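Local coordinates for hypothetical protein SA2161 (Staphylococcus aureus, PDB 1Y7R) that is of unknown function but is probably an acetyltransferase of the GNAT family, which transfers acetyl groups from acetyl-CoA to acceptor amines, at the interface of chains A and B. Sequence-based numbering; all coordinates share one arbitrary frame. Chains: chain A/B, hypothetical protein SA2161.

Contact 1: the interface of chains A and B. Residues chain A 101, 103, 122, 126-127; chain B 105, 129-130.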
# COMPACT_ATOMS: atom_id res chain seq x y z
N TYR A 101 -2.62 10.08 -2.96
CA TYR A 101 -3.64 9.13 -2.54
C TYR A 101 -3.13 8.34 -1.35
O TYR A 101 -1.98 7.86 -1.37
CB TYR A 101 -3.86 8.15 -3.67
CG TYR A 101 -4.89 7.08 -3.45
CD1 TYR A 101 -6.25 7.33 -3.71
CD2 TYR A 101 -4.50 5.80 -3.05
CE1 TYR A 101 -7.20 6.32 -3.55
CE2 TYR A 101 -5.45 4.78 -2.87
CZ TYR A 101 -6.80 5.06 -3.13
OH TYR A 101 -7.73 4.07 -2.97
N SER A 103 -4.29 5.07 1.22
CA SER A 103 -5.33 4.08 1.47
C SER A 103 -4.97 3.16 2.62
O SER A 103 -3.80 3.08 3.04
CB SER A 103 -5.65 3.26 0.20
OG SER A 103 -4.71 2.20 -0.03
N THR A 122 -13.65 2.86 -0.12
CA THR A 122 -13.44 2.73 -1.55
C THR A 122 -14.68 2.14 -2.24
O THR A 122 -14.98 2.45 -3.40
CB THR A 122 -12.21 1.89 -1.89
OG1 THR A 122 -12.36 0.56 -1.33
CG2 THR A 122 -10.95 2.56 -1.33
N SER A 126 -14.63 0.67 -5.92
CA SER A 126 -13.29 0.07 -5.87
C SER A 126 -13.16 -0.73 -4.62
O SER A 126 -13.80 -0.43 -3.61
CB SER A 126 -12.19 1.13 -5.91
OG SER A 126 -12.29 1.84 -7.13
N GLY A 127 -12.34 -1.76 -4.68
CA GLY A 127 -12.25 -2.68 -3.55
C GLY A 127 -10.84 -3.21 -3.32
O GLY A 127 -10.08 -3.36 -4.25
N ILE B 105 -5.81 -1.91 -4.59
CA ILE B 105 -7.15 -1.36 -4.71
C ILE B 105 -7.52 -1.46 -6.18
O ILE B 105 -6.82 -0.90 -7.06
CB ILE B 105 -7.24 0.12 -4.26
CG1 ILE B 105 -6.85 0.30 -2.79
CG2 ILE B 105 -8.69 0.67 -4.55
CD1 ILE B 105 -7.77 -0.41 -1.77
N MSE B 129 -10.29 1.81 2.49
CA MSE B 129 -10.67 3.20 2.73
C MSE B 129 -9.58 4.11 2.23
O MSE B 129 -8.40 3.72 2.13
CB MSE B 129 -10.90 3.46 4.22
CG MSE B 129 -11.83 2.46 4.86
SE MSE B 129 -12.18 2.93 6.71
CE MSE B 129 -13.39 4.45 6.43
N TYR B 130 -9.94 5.34 1.91
CA TYR B 130 -8.94 6.21 1.30
C TYR B 130 -9.18 7.67 1.60
O TYR B 130 -10.26 8.07 2.05
CB TYR B 130 -8.91 6.00 -0.24
CG TYR B 130 -10.02 6.70 -0.97
CD1 TYR B 130 -9.76 7.86 -1.70
CD2 TYR B 130 -11.35 6.23 -0.90
CE1 TYR B 130 -10.80 8.53 -2.38
CE2 TYR B 130 -12.38 6.89 -1.59
CZ TYR B 130 -12.08 8.04 -2.31
OH TYR B 130 -13.10 8.71 -2.99
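A:Tyr101 and B:Tyr130 meet where strand 101-107 of chain A pairs antiparallel with strand 126-132 of chain B, the two chains being bridged at A:Ser103 and B:Tyr130. From CB of A:Tyr101 the ring is sent across the boundary, CG lying anti to the backbone N (chi1 -179°). Along one flank, CD1 only grazes the partner ring, but A:Tyr101 CE1 reaches B:Tyr130 CD1 at 3.5 Å. Next, A:Tyr101 CZ packs against B:Tyr130 CB at 3.7 Å. At the tip, the phenol oxygen A:Tyr101 OH rests 3.5 Å from B:Tyr130 CB and 3.9 Å from B:Ile105 CG2. The two ring planes are nearly parallel but displaced, so ring edges meet instead of stacked faces. A tyrosine suits this place because its long flat ring offers the CE1-CZ edge and the oxygen to the partner's side chains. B:Ile105, branched at CB, fills two directions: CG1 faces OG of A:Ser103 and the phenol, while CG2 also meets A:Ser126. Threonine serves a double purpose at A:Thr122, whose OG1 donates to A:Ser126 O within its own chain, from above the carbonyl plane. That bond leaves the methyl A:Thr122 CG2 to pack 3.7 Å from B:Tyr130 CD2.

Contact 2: the interface of chains A and B. Residues chain A 127-130; chain B 102-104, 122.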
# COMPACT_ATOMS: atom_id res chain seq x y z
N GLY A 127 -12.34 -1.76 -4.68
CA GLY A 127 -12.25 -2.68 -3.55
C GLY A 127 -10.84 -3.21 -3.32
O GLY A 127 -10.08 -3.36 -4.25
N GLY A 128 -10.52 -3.49 -2.05
CA GLY A 128 -9.29 -4.20 -1.73
C GLY A 128 -9.33 -5.63 -2.26
O GLY A 128 -10.38 -6.30 -2.24
N MSE A 129 -8.18 -6.08 -2.77
CA MSE A 129 -7.96 -7.49 -3.08
C MSE A 129 -6.60 -7.88 -2.53
O MSE A 129 -5.71 -7.03 -2.42
CB MSE A 129 -8.03 -7.77 -4.58
CG MSE A 129 -9.30 -7.22 -5.20
SE MSE A 129 -9.44 -7.74 -7.06
CE MSE A 129 -9.79 -9.58 -6.79
N TYR A 130 -6.44 -9.14 -2.14
CA TYR A 130 -5.15 -9.52 -1.54
C TYR A 130 -4.72 -10.95 -1.87
O TYR A 130 -5.55 -11.79 -2.26
CB TYR A 130 -5.20 -9.33 -0.01
CG TYR A 130 -5.96 -10.43 0.69
CD1 TYR A 130 -5.26 -11.42 1.40
CD2 TYR A 130 -7.38 -10.52 0.61
CE1 TYR A 130 -5.93 -12.45 2.03
CE2 TYR A 130 -8.06 -11.55 1.25
CZ TYR A 130 -7.33 -12.50 1.97
OH TYR A 130 -7.98 -13.54 2.60
N VAL B 102 0.15 -9.14 0.32
CA VAL B 102 0.18 -8.26 -0.86
C VAL B 102 -1.25 -7.84 -1.15
O VAL B 102 -2.15 -8.71 -1.20
CB VAL B 102 0.71 -9.02 -2.09
CG1 VAL B 102 0.78 -8.10 -3.29
CG2 VAL B 102 2.07 -9.67 -1.75
N SER B 103 -1.50 -6.55 -1.34
CA SER B 103 -2.86 -6.14 -1.65
C SER B 103 -2.84 -5.09 -2.74
O SER B 103 -1.78 -4.62 -3.15
CB SER B 103 -3.60 -5.64 -0.40
OG SER B 103 -3.17 -4.33 -0.03
N LEU B 104 -4.03 -4.72 -3.18
CA LEU B 104 -4.18 -3.64 -4.15
C LEU B 104 -5.58 -3.08 -4.01
O LEU B 104 -6.40 -3.66 -3.34
CB LEU B 104 -3.95 -4.15 -5.57
CG LEU B 104 -4.71 -5.38 -5.99
CD1 LEU B 104 -6.13 -5.03 -6.53
CD2 LEU B 104 -3.85 -6.10 -7.04
N THR B 122 -10.91 -8.40 -0.32
CA THR B 122 -10.81 -8.32 1.14
C THR B 122 -12.20 -8.37 1.81
O THR B 122 -12.35 -8.84 2.96
CB THR B 122 -10.08 -7.04 1.56
OG1 THR B 122 -10.78 -5.90 1.06
CG2 THR B 122 -8.63 -7.00 1.02
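The phenol ring of A:Tyr130 presents its CD2 edge to B:Thr122, whose methyl CG2 approaches from one side of the ring plane at 3.8 Å from that CD2 and lies beyond the rim, over neither face. Behind the ring, A:Tyr130 CB packs 4.0 Å from B:Ser103 CB, the small serine leaving room for the tyrosine CB beside it. The other flat groups are peptides, and they differ in how they are used. A:Met129 O accepts from B:Leu104 N at 2.9 Å, with the donor in the carbonyl plane. In return A:Met129 N donates to B:Leu104 O at 3.1 Å, the donor tilted 25° from that carbonyl's plane. This reciprocal pair joins strand 126-132 of chain A to strand 101-107 of chain B, antiparallel. On the opposite margin of the chain A strand, A:Gly128 O takes the backbone N of B:Thr122 at 2.9 Å. Here the donor stands well above the carbonyl plane, although the bond is fairly straight at the hydrogen (167°). Lacking a side chain, A:Gly128 lets the threonine come close over its backbone. A:Met129 and B:Leu104 run side by side, pointing the same way, the shorter leucine covering the root of the selenomethionine at CB and CG. With CG of B:Leu104 set between its backbone N and carbonyl carbon (chi1 50°), its methyl CD1 lies 3.9 Å from A:Met129 CB.

Contact 3: the interface of chains A and B. Residues chain A 106, 111, 114-115, 119-121; chain B 129.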
# COMPACT_ATOMS: atom_id res chain seq x y z
N ALA A 106 -9.45 -1.86 6.27
CA ALA A 106 -10.03 -1.83 7.60
C ALA A 106 -11.14 -2.85 7.76
O ALA A 106 -12.01 -2.91 6.91
CB ALA A 106 -10.58 -0.43 7.87
N ASP A 111 -12.99 0.55 11.11
CA ASP A 111 -13.35 1.65 10.21
C ASP A 111 -13.78 2.91 10.98
O ASP A 111 -13.58 4.04 10.51
CB ASP A 111 -14.40 1.25 9.14
CG ASP A 111 -15.64 0.54 9.71
OD1 ASP A 111 -15.66 0.10 10.88
OD2 ASP A 111 -16.62 0.41 8.94
N TYR A 114 -10.70 5.14 11.52
CA TYR A 114 -10.12 5.85 10.35
C TYR A 114 -11.05 6.94 9.87
O TYR A 114 -10.59 7.94 9.35
CB TYR A 114 -9.77 4.88 9.23
CG TYR A 114 -8.91 3.76 9.76
CD1 TYR A 114 -7.64 4.03 10.28
CD2 TYR A 114 -9.36 2.45 9.76
CE1 TYR A 114 -6.85 3.01 10.81
CE2 TYR A 114 -8.60 1.43 10.28
CZ TYR A 114 -7.34 1.70 10.80
OH TYR A 114 -6.56 0.65 11.29
N VAL A 115 -12.35 6.77 10.09
CA VAL A 115 -13.33 7.80 9.72
C VAL A 115 -13.02 9.14 10.42
O VAL A 115 -13.25 10.22 9.86
CB VAL A 115 -14.79 7.32 10.04
CG1 VAL A 115 -15.79 8.43 9.73
CG2 VAL A 115 -15.12 6.11 9.20
N PHE A 119 -10.91 9.39 6.34
CA PHE A 119 -10.97 8.24 5.41
C PHE A 119 -12.41 7.87 5.06
O PHE A 119 -13.31 7.97 5.90
CB PHE A 119 -10.23 7.03 6.00
CG PHE A 119 -8.76 7.20 5.94
CD1 PHE A 119 -8.05 6.75 4.83
CD2 PHE A 119 -8.07 7.88 6.95
CE1 PHE A 119 -6.65 6.94 4.75
CE2 PHE A 119 -6.69 8.09 6.84
CZ PHE A 119 -5.99 7.63 5.74
N MSE A 120 -12.62 7.49 3.81
CA MSE A 120 -13.93 7.04 3.37
C MSE A 120 -13.80 5.72 2.61
O MSE A 120 -12.71 5.39 2.11
CB MSE A 120 -14.56 8.09 2.50
CG MSE A 120 -13.63 8.50 1.41
SE MSE A 120 -14.56 9.32 0.04
CE MSE A 120 -14.72 11.17 0.80
N PRO A 121 -14.88 4.95 2.53
CA PRO A 121 -14.81 3.68 1.83
C PRO A 121 -14.45 3.81 0.36
O PRO A 121 -14.90 4.74 -0.34
CB PRO A 121 -16.23 3.11 1.97
CG PRO A 121 -16.73 3.75 3.24
CD PRO A 121 -16.21 5.17 3.15
N MSE B 129 -10.29 1.81 2.49
CA MSE B 129 -10.67 3.20 2.73
C MSE B 129 -9.58 4.11 2.23
O MSE B 129 -8.40 3.72 2.13
CB MSE B 129 -10.90 3.46 4.22
CG MSE B 129 -11.83 2.46 4.86
SE MSE B 129 -12.18 2.93 6.71
CE MSE B 129 -13.39 4.45 6.43
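Strand 126-132 of chain B lies against strand 120-121 of chain A, bridged antiparallel at B:Met129 and A:Pro121, and sends one side chain towards helix 110-115, the loop residue A:Phe119 and strand 101-107. That side chain is the selenomethionine B:Met129, which hides 109 Å² in a largely apolar pocket of the partner. An unbranched, flexible chain can thread such a pocket: it runs extended at chi2 (-176°) and then bends at chi3 (74°), turning its terminal methyl aside. Its CB packs on CB of A:Phe119, at the entrance. SE of B:Met129 sits deeper, 3.7 Å from CB of A:Asp111. A:Asp111 thus offers its methylene, while its carboxylate points away from the selenium. Small A:Ala106 leaves room for that large atom, its CB lying 3.9 Å from B:Met129 SE. A:Tyr114 contributes mainly its CB, 4.0 Å from B:Met129 SE, the two side chains crossing at about a right angle. Within chain A, A:Tyr114 O lies in plane at the edge of the A:Phe119 ring. The terminal methyl CE of B:Met129 reaches A:Phe119 O at 3.6 Å and the branch CG2 of the engineered A:Val115 at 3.7 Å.

Contacts 1 and 2 have centres about 9 Å apart and share A:Gly127; contacts 1 and 3 are likewise about 9 Å apart and share B:Met129, whereas contacts 2 and 3 are about 15 Å apart. All three use strand 126-132. Taken with their two-fold twins, they show this strand of each chain lying between strand 101-107 and the 120-122 segment of the other: an exchange of C-terminal strands, with backbone pairing along both margins and a selenomethionine planted in the partner. So intimate an arrangement suggests a genuine dimer, although the structure alone does not prove one in solution.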